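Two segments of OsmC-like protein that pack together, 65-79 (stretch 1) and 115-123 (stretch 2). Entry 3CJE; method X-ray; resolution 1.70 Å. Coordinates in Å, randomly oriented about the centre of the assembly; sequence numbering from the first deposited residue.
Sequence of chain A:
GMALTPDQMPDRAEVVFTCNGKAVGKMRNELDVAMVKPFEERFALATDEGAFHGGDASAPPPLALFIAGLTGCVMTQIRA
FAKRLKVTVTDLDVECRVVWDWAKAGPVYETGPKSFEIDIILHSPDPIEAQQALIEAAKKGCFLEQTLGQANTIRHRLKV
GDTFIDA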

ATOM      1  N   LEU A  65       5.976  -1.656   3.523  1.00 14.69           N
ATOM      2  CA  LEU A  65       5.729  -0.403   2.786  1.00 14.26           C
ATOM      3  C   LEU A  65       4.224  -0.142   2.688  1.00 14.11           C
ATOM      4  O   LEU A  65       3.784   1.000   2.835  1.00 15.90           O
ATOM      5  CB  LEU A  65       6.404  -0.436   1.420  1.00 15.01           C
ATOM      6  CG  LEU A  65       7.926  -0.485   1.362  1.00 19.49           C
ATOM      7  CD1 LEU A  65       8.366  -0.338  -0.131  1.00 17.37           C
ATOM      8  CD2 LEU A  65       8.556   0.579   2.174  1.00 22.74           C
ATOM      9  N   PHE A  66       3.411  -1.173   2.398  1.00 14.38           N
ATOM     10  CA  PHE A  66       1.956  -1.004   2.310  1.00 14.71           C
ATOM     11  C   PHE A  66       1.363  -0.440   3.611  1.00 15.26           C
ATOM     12  O   PHE A  66       0.625   0.536   3.600  1.00 14.92           O
ATOM     13  CB  PHE A  66       1.278  -2.340   1.995  1.00 15.95           C
ATOM     14  CG  PHE A  66      -0.200  -2.279   2.117  1.00 14.12           C
ATOM     15  CD1 PHE A  66      -0.972  -1.601   1.186  1.00 14.69           C
ATOM     16  CD2 PHE A  66      -0.843  -2.819   3.240  1.00 15.68           C
ATOM     17  CE1 PHE A  66      -2.367  -1.534   1.341  1.00 19.39           C
ATOM     18  CE2 PHE A  66      -2.248  -2.744   3.376  1.00 17.49           C
ATOM     19  CZ  PHE A  66      -2.981  -2.087   2.431  1.00 18.82           C
ATOM     20  N   ILE A  67       1.645  -1.086   4.747  1.00 14.84           N
ATOM     21  CA  ILE A  67       1.014  -0.665   6.008  1.00 14.15           C
ATOM     22  C   ILE A  67       1.500   0.726   6.440  1.00 13.96           C
ATOM     23  O   ILE A  67       0.729   1.517   6.966  1.00 15.59           O
ATOM     24  CB  ILE A  67       1.124  -1.709   7.132  1.00 15.38           C
ATOM     25  CG1 ILE A  67       0.089  -1.420   8.237  1.00 15.80           C
ATOM     26  CG2 ILE A  67       2.539  -1.857   7.658  1.00 15.25           C
ATOM     27  CD1 ILE A  67      -0.050  -2.504   9.297  1.00 14.52           C
ATOM     28  N   ALA A  68       2.781   1.028   6.181  1.00 14.32           N
ATOM     29  CA  ALA A  68       3.327   2.372   6.429  1.00 14.75           C
ATOM     30  C   ALA A  68       2.597   3.405   5.555  1.00 16.31           C
ATOM     31  O   ALA A  68       2.234   4.470   6.028  1.00 16.45           O
ATOM     32  CB  ALA A  68       4.826   2.429   6.190  1.00 16.15           C
ATOM     33  N   GLY A  69       2.382   3.082   4.292  1.00 15.99           N
ATOM     34  CA  GLY A  69       1.640   3.945   3.381  1.00 16.28           C
ATOM     35  C   GLY A  69       0.246   4.230   3.863  1.00 14.69           C
ATOM     36  O   GLY A  69      -0.220   5.356   3.875  1.00 15.67           O
ATOM     37  N   LEU A  70      -0.459   3.179   4.278  1.00 15.80           N
ATOM     38  CA  LEU A  70      -1.844   3.333   4.752  1.00 15.05           C
ATOM     39  C   LEU A  70      -1.871   4.204   5.987  1.00 15.72           C
ATOM     40  O   LEU A  70      -2.639   5.139   6.055  1.00 14.61           O
ATOM     41  CB  LEU A  70      -2.409   1.963   5.060  1.00 15.73           C
ATOM     42  CG  LEU A  70      -3.819   1.997   5.645  1.00 16.36           C
ATOM     43  CD1 LEU A  70      -4.872   2.790   4.787  1.00 17.42           C
ATOM     44  CD2 LEU A  70      -4.270   0.567   5.956  1.00 18.86           C
ATOM     45  N   THR A  71      -0.990   3.914   6.954  1.00 15.98           N
ATOM     46  CA  THR A  71      -0.957   4.663   8.223  1.00 15.21           C
ATOM     47  C   THR A  71      -0.595   6.129   7.947  1.00 14.18           C
ATOM     48  O   THR A  71      -1.230   7.059   8.475  1.00 16.11           O
ATOM     49  CB  THR A  71       0.007   4.006   9.215  1.00 16.38           C
ATOM     50  OG1 THR A  71      -0.336   2.603   9.323  1.00 17.34           O
ATOM     51  CG2 THR A  71      -0.061   4.670  10.585  1.00 19.08           C
ATOM     52  N   GLY A  72       0.425   6.348   7.123  1.00 14.99           N
ATOM     53  CA  GLY A  72       0.868   7.682   6.757  1.00 16.59           C
ATOM     54  C   GLY A  72      -0.188   8.475   6.007  1.00 17.12           C
ATOM     55  O   GLY A  72      -0.325   9.668   6.218  1.00 16.33           O
ATOM     56  N   CYS A  73      -0.944   7.793   5.155  1.00 16.63           N
ATOM     57  CA  CYS A  73      -2.022   8.442   4.362  1.00 17.24           C
ATOM     58  C   CYS A  73      -3.110   8.971   5.316  1.00 16.18           C
ATOM     59  O   CYS A  73      -3.487  10.146   5.276  1.00 17.39           O
ATOM     60  CB  CYS A  73      -2.581   7.486   3.329  1.00 19.07           C
ATOM     61  SG  CYS A  73      -3.558   8.401   2.035  1.00 28.52           S
ATOM     62  N   VAL A  74      -3.545   8.124   6.240  1.00 16.11           N
ATOM     63  CA  VAL A  74      -4.561   8.492   7.224  1.00 15.88           C
ATOM     64  C   VAL A  74      -4.082   9.672   8.054  1.00 14.72           C
ATOM     65  O   VAL A  74      -4.772  10.674   8.233  1.00 16.41           O
ATOM     66  CB  VAL A  74      -4.908   7.292   8.144  1.00 17.64           C
ATOM     67  CG1 VAL A  74      -5.747   7.733   9.371  1.00 23.78           C
ATOM     68  CG2 VAL A  74      -5.676   6.223   7.321  1.00 21.18           C
HETATM   69  N   MSE A  75      -2.852   9.565   8.564  1.00 15.45           N
HETATM   70  CA  MSE A  75      -2.266  10.629   9.389  1.00 15.32           C
HETATM   71  C   MSE A  75      -2.156  11.945   8.642  1.00 15.87           C
HETATM   72  O   MSE A  75      -2.462  13.009   9.194  1.00 15.82           O
HETATM   73  CB  MSE A  75      -0.892  10.170   9.910  1.00 15.73           C
HETATM   74  CG  MSE A  75      -0.988   9.079  10.887  1.00 14.11           C
HETATM   75 SE   MSE A  75       0.777   8.498  11.446  0.75 20.37          SE
HETATM   76  CE  MSE A  75       1.155  10.010  12.606  1.00 18.70           C
ATOM     77  N   THR A  76      -1.725  11.881   7.383  1.00 14.75           N
ATOM     78  CA  THR A  76      -1.601  13.071   6.572  1.00 15.65           C
ATOM     79  C   THR A  76      -2.941  13.793   6.431  1.00 14.64           C
ATOM     80  O   THR A  76      -3.011  15.016   6.578  1.00 17.23           O
ATOM     81  CB  THR A  76      -0.950  12.739   5.209  1.00 19.41           C
ATOM     82  OG1 THR A  76       0.393  12.280   5.457  1.00 22.24           O
ATOM     83  CG2 THR A  76      -0.900  13.982   4.314  1.00 24.11           C
ATOM     84  N   GLN A  77      -4.024  13.052   6.179  1.00 15.62           N
ATOM     85  CA  GLN A  77      -5.335  13.694   6.019  1.00 15.05           C
ATOM     86  C   GLN A  77      -5.812  14.314   7.337  1.00 13.79           C
ATOM     87  O   GLN A  77      -6.382  15.403   7.350  1.00 15.55           O
ATOM     88  CB  GLN A  77      -6.386  12.697   5.520  1.00 18.18           C
ATOM     89  CG  GLN A  77      -6.002  11.835   4.334  1.00 24.37           C
ATOM     90  CD  GLN A  77      -5.595  12.634   3.190  1.00 28.49           C
ATOM     91  OE1 GLN A  77      -6.234  13.658   2.891  1.00 27.76           O
ATOM     92  NE2 GLN A  77      -4.519  12.216   2.526  1.00 33.08           N
ATOM     93  N   ILE A  78      -5.618  13.602   8.459  1.00 14.61           N
ATOM     94  CA  ILE A  78      -5.943  14.165   9.765  1.00 15.34           C
ATOM     95  C   ILE A  78      -5.242  15.500   9.986  1.00 15.25           C
ATOM     96  O   ILE A  78      -5.853  16.514  10.374  1.00 16.01           O
ATOM     97  CB  ILE A  78      -5.622  13.184  10.890  1.00 13.25           C
ATOM     98  CG1 ILE A  78      -6.553  11.972  10.819  1.00 15.55           C
ATOM     99  CG2 ILE A  78      -5.738  13.855  12.272  1.00 15.89           C
ATOM    100  CD1 ILE A  78      -6.132  10.812  11.728  1.00 17.82           C
ATOM    101  N   ARG A  79      -3.938  15.523   9.711  1.00 15.24           N
ATOM    102  CA  ARG A  79      -3.138  16.717   9.903  1.00 15.83           C
ATOM    103  C   ARG A  79      -3.506  17.839   8.941  1.00 17.72           C
ATOM    104  O   ARG A  79      -3.548  18.994   9.359  1.00 18.47           O
ATOM    105  CB  ARG A  79      -1.649  16.379   9.838  1.00 16.80           C
ATOM    106  CG  ARG A  79      -1.200  15.409  10.921  1.00 17.79           C
ATOM    107  CD  ARG A  79       0.264  15.021  10.779  1.00 18.08           C
ATOM    108  NE  ARG A  79       1.118  16.064  11.338  1.00 17.38           N
ATOM    109  CZ  ARG A  79       2.442  15.988  11.419  1.00 20.52           C
ATOM    110  NH1 ARG A  79       3.077  14.964  10.972  1.00 18.29           N
ATOM    111  NH2 ARG A  79       3.095  16.951  11.992  1.00 22.57           N
ATOM    112  N   SER A 115      -8.527  -8.691   8.055  1.00 14.93           N
ATOM    113  CA  SER A 115      -8.998  -7.577   8.900  1.00 16.63           C
ATOM    114  C   SER A 115      -8.112  -6.358   8.805  1.00 16.84           C
ATOM    115  O   SER A 115      -6.908  -6.466   8.604  1.00 15.31           O
ATOM    116  CB  SER A 115      -9.154  -7.984  10.361  1.00 18.73           C
ATOM    117  OG  SER A 115      -7.961  -8.277  10.975  1.00 20.12           O
ATOM    118  N   PHE A 116      -8.746  -5.209   8.965  1.00 14.98           N
ATOM    119  CA  PHE A 116      -8.086  -3.920   9.037  1.00 15.15           C
ATOM    120  C   PHE A 116      -8.605  -3.127  10.238  1.00 16.03           C
ATOM    121  O   PHE A 116      -9.806  -2.968  10.372  1.00 15.46           O
ATOM    122  CB  PHE A 116      -8.414  -3.067   7.817  1.00 15.80           C
ATOM    123  CG  PHE A 116      -7.696  -3.476   6.551  1.00 15.87           C
ATOM    124  CD1 PHE A 116      -8.156  -4.517   5.769  1.00 20.16           C
ATOM    125  CD2 PHE A 116      -6.551  -2.765   6.160  1.00 18.34           C
ATOM    126  CE1 PHE A 116      -7.473  -4.882   4.598  1.00 19.68           C
ATOM    127  CE2 PHE A 116      -5.904  -3.117   4.991  1.00 20.13           C
ATOM    128  CZ  PHE A 116      -6.338  -4.177   4.250  1.00 17.55           C
ATOM    129  N   GLU A 117      -7.697  -2.606  11.067  1.00 14.97           N
ATOM    130  CA  GLU A 117      -8.069  -1.850  12.266  1.00 16.42           C
ATOM    131  C   GLU A 117      -7.183  -0.637  12.345  1.00 17.28           C
ATOM    132  O   GLU A 117      -5.946  -0.761  12.171  1.00 17.09           O
ATOM    133  CB  GLU A 117      -7.906  -2.737  13.518  1.00 17.30           C
ATOM    134  CG  GLU A 117      -8.818  -3.952  13.526  1.00 23.04           C
ATOM    135  CD  GLU A 117      -8.505  -5.015  14.621  1.00 30.38           C
ATOM    136  OE1 GLU A 117      -7.308  -5.444  14.800  1.00 35.85           O
ATOM    137  OE2 GLU A 117      -9.502  -5.483  15.231  1.00 48.35           O
ATOM    138  N   ILE A 118      -7.779   0.527  12.573  1.00 15.10           N
ATOM    139  CA  ILE A 118      -7.040   1.801  12.721  1.00 14.82           C
ATOM    140  C   ILE A 118      -7.560   2.506  13.988  1.00 17.84           C
ATOM    141  O   ILE A 118      -8.731   2.827  14.067  1.00 17.91           O
ATOM    142  CB  ILE A 118      -7.186   2.728  11.494  1.00 16.64           C
ATOM    143  CG1 ILE A 118      -6.615   2.004  10.272  1.00 17.31           C
ATOM    144  CG2 ILE A 118      -6.473   4.054  11.743  1.00 19.46           C
ATOM    145  CD1 ILE A 118      -6.669   2.788   8.973  1.00 22.45           C
ATOM    146  N   ASP A 119      -6.680   2.654  14.974  1.00 15.59           N
ATOM    147  CA  ASP A 119      -6.998   3.330  16.257  1.00 15.91           C
ATOM    148  C   ASP A 119      -6.276   4.669  16.277  1.00 17.96           C
ATOM    149  O   ASP A 119      -5.069   4.748  16.052  1.00 18.23           O
ATOM    150  CB  ASP A 119      -6.525   2.508  17.427  1.00 18.10           C
ATOM    151  CG  ASP A 119      -7.368   1.249  17.645  1.00 23.98           C
ATOM    152  OD1 ASP A 119      -8.463   1.118  17.088  1.00 22.94           O
ATOM    153  OD2 ASP A 119      -6.929   0.410  18.467  1.00 29.75           O
ATOM    154  N   ILE A 120      -7.016   5.718  16.597  1.00 15.45           N
ATOM    155  CA  ILE A 120      -6.532   7.066  16.437  1.00 14.92           C
ATOM    156  C   ILE A 120      -6.531   7.769  17.797  1.00 15.98           C
ATOM    157  O   ILE A 120      -7.537   7.737  18.523  1.00 16.74           O
ATOM    158  CB  ILE A 120      -7.434   7.791  15.451  1.00 15.43           C
ATOM    159  CG1 ILE A 120      -7.328   7.176  14.038  1.00 18.46           C
ATOM    160  CG2 ILE A 120      -7.068   9.294  15.433  1.00 14.60           C
ATOM    161  CD1 ILE A 120      -8.466   7.463  13.112  1.00 18.47           C
ATOM    162  N   ILE A 121      -5.400   8.395  18.128  1.00 14.65           N
ATOM    163  CA  ILE A 121      -5.225   9.171  19.364  1.00 16.25           C
ATOM    164  C   ILE A 121      -4.893  10.613  19.010  1.00 16.38           C
ATOM    165  O   ILE A 121      -3.805  10.918  18.462  1.00 16.08           O
ATOM    166  CB  ILE A 121      -4.112   8.591  20.269  1.00 17.14           C
ATOM    167  CG1 ILE A 121      -4.390   7.111  20.523  1.00 18.98           C
ATOM    168  CG2 ILE A 121      -4.034   9.426  21.558  1.00 18.15           C
ATOM    169  CD1 ILE A 121      -3.238   6.391  21.277  1.00 26.26           C
ATOM    170  N   LEU A 122      -5.848  11.495  19.301  1.00 15.98           N
ATOM    171  CA  LEU A 122      -5.728  12.907  18.914  1.00 16.29           C
ATOM    172  C   LEU A 122      -5.211  13.862  19.981  1.00 17.73           C
ATOM    173  O   LEU A 122      -4.777  14.994  19.632  1.00 17.26           O
ATOM    174  CB  LEU A 122      -7.078  13.445  18.399  1.00 15.33           C
ATOM    175  CG  LEU A 122      -7.754  12.760  17.224  1.00 12.82           C
ATOM    176  CD1 LEU A 122      -9.101  13.413  16.840  1.00 16.38           C
ATOM    177  CD2 LEU A 122      -6.781  12.743  15.954  1.00 14.71           C
ATOM    178  N   HIS A 123      -5.340  13.490  21.259  1.00 16.94           N
ATOM    179  CA  HIS A 123      -5.015  14.393  22.375  1.00 16.26           C
ATOM    180  C   HIS A 123      -5.674  15.754  22.160  1.00 17.80           C
ATOM    181  O   HIS A 123      -5.036  16.793  22.287  1.00 18.55           O
ATOM    182  CB  HIS A 123      -3.509  14.566  22.575  1.00 17.50           C
ATOM    183  CG  HIS A 123      -2.771  13.283  22.745  1.00 19.40           C
ATOM    184  ND1 HIS A 123      -1.924  12.783  21.779  1.00 22.70           N
ATOM    185  CD2 HIS A 123      -2.762  12.387  23.762  1.00 24.77           C
ATOM    186  CE1 HIS A 123      -1.406  11.643  22.203  1.00 23.74           C
ATOM    187  NE2 HIS A 123      -1.898  11.376  23.394  1.00 21.83           N
TER

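What holds the helix of 65-79 against the strand of 115-121? Only apolar side chains meet; no hydrogen bond crosses between the two stretches. Phe66, Leu70, Val74 and Ile78 recur at intervals of four, so one side of the helix faces the strand, and their CA-to-CB bonds all point toward it. On the strand, alternation does the same work: Phe116, Ile118 and Ile120 point toward the helix, while Glu117, Asp119 and Ile121 make no contact with it. The axes run in broadly the same direction, 40° apart, and come no closer than 10.8 Å, a gap that the side chains from both sides fill.

How do the two phenylalanines meet? Phe66 has chi1 at t and Phe116 at m, and these settings bring the rings together rim to rim, with CE2 of Phe66 4.0 Å from CE2 of Phe116. Each of these atoms lies near the plane of the other ring, at its edge, so neither ring offers its face to the other here. The edge of Phe116 is used again by Leu70, whose CD2 lies 4.0 Å from CD2 of Phe116. Phe116 thus touches two residues one helical turn apart.

Why does Ile118 lose the most surface here? Its m, t conformation extends the chain from CB through CG1 to CD1, and that terminal methyl lies over the gap between the side chains of Leu70 and Val74, which come from successive turns of the helix. CD1 of Ile118 is 3.9 Å from CG2 of Val74 and, more loosely, 4.4 Å from CD2 of Leu70. Leu70 adopts t, p, which places its CD2 within reach of both Phe116 and Ile118, while Val74 with chi1 at t presents CG2.

What does Ile78 do at the far end of the contact? In its m, t conformation it spans two partners with different atoms: CD1 of Ile78 lies 4.1 Å from CG2 of Ile120, and CG2 of Ile78 lies 4.0 Å from CD2 of Leu122. Leu122 follows the strand and its CA-to-CB bond points sideways, yet its extended m, t side chain brings its end nearer to the helix.

Do the helix's polar side chains take part? No: none of them contacts the strand. The two threonines bond back to their own helix: with chi1 at m, OG1 of Thr71 donates to O of Ile67 and OG1 of Thr76 donates to O of Gly72, each at 2.8 Å. Both threonines are buried, and their hydroxyls are thereby satisfied without help from the strand.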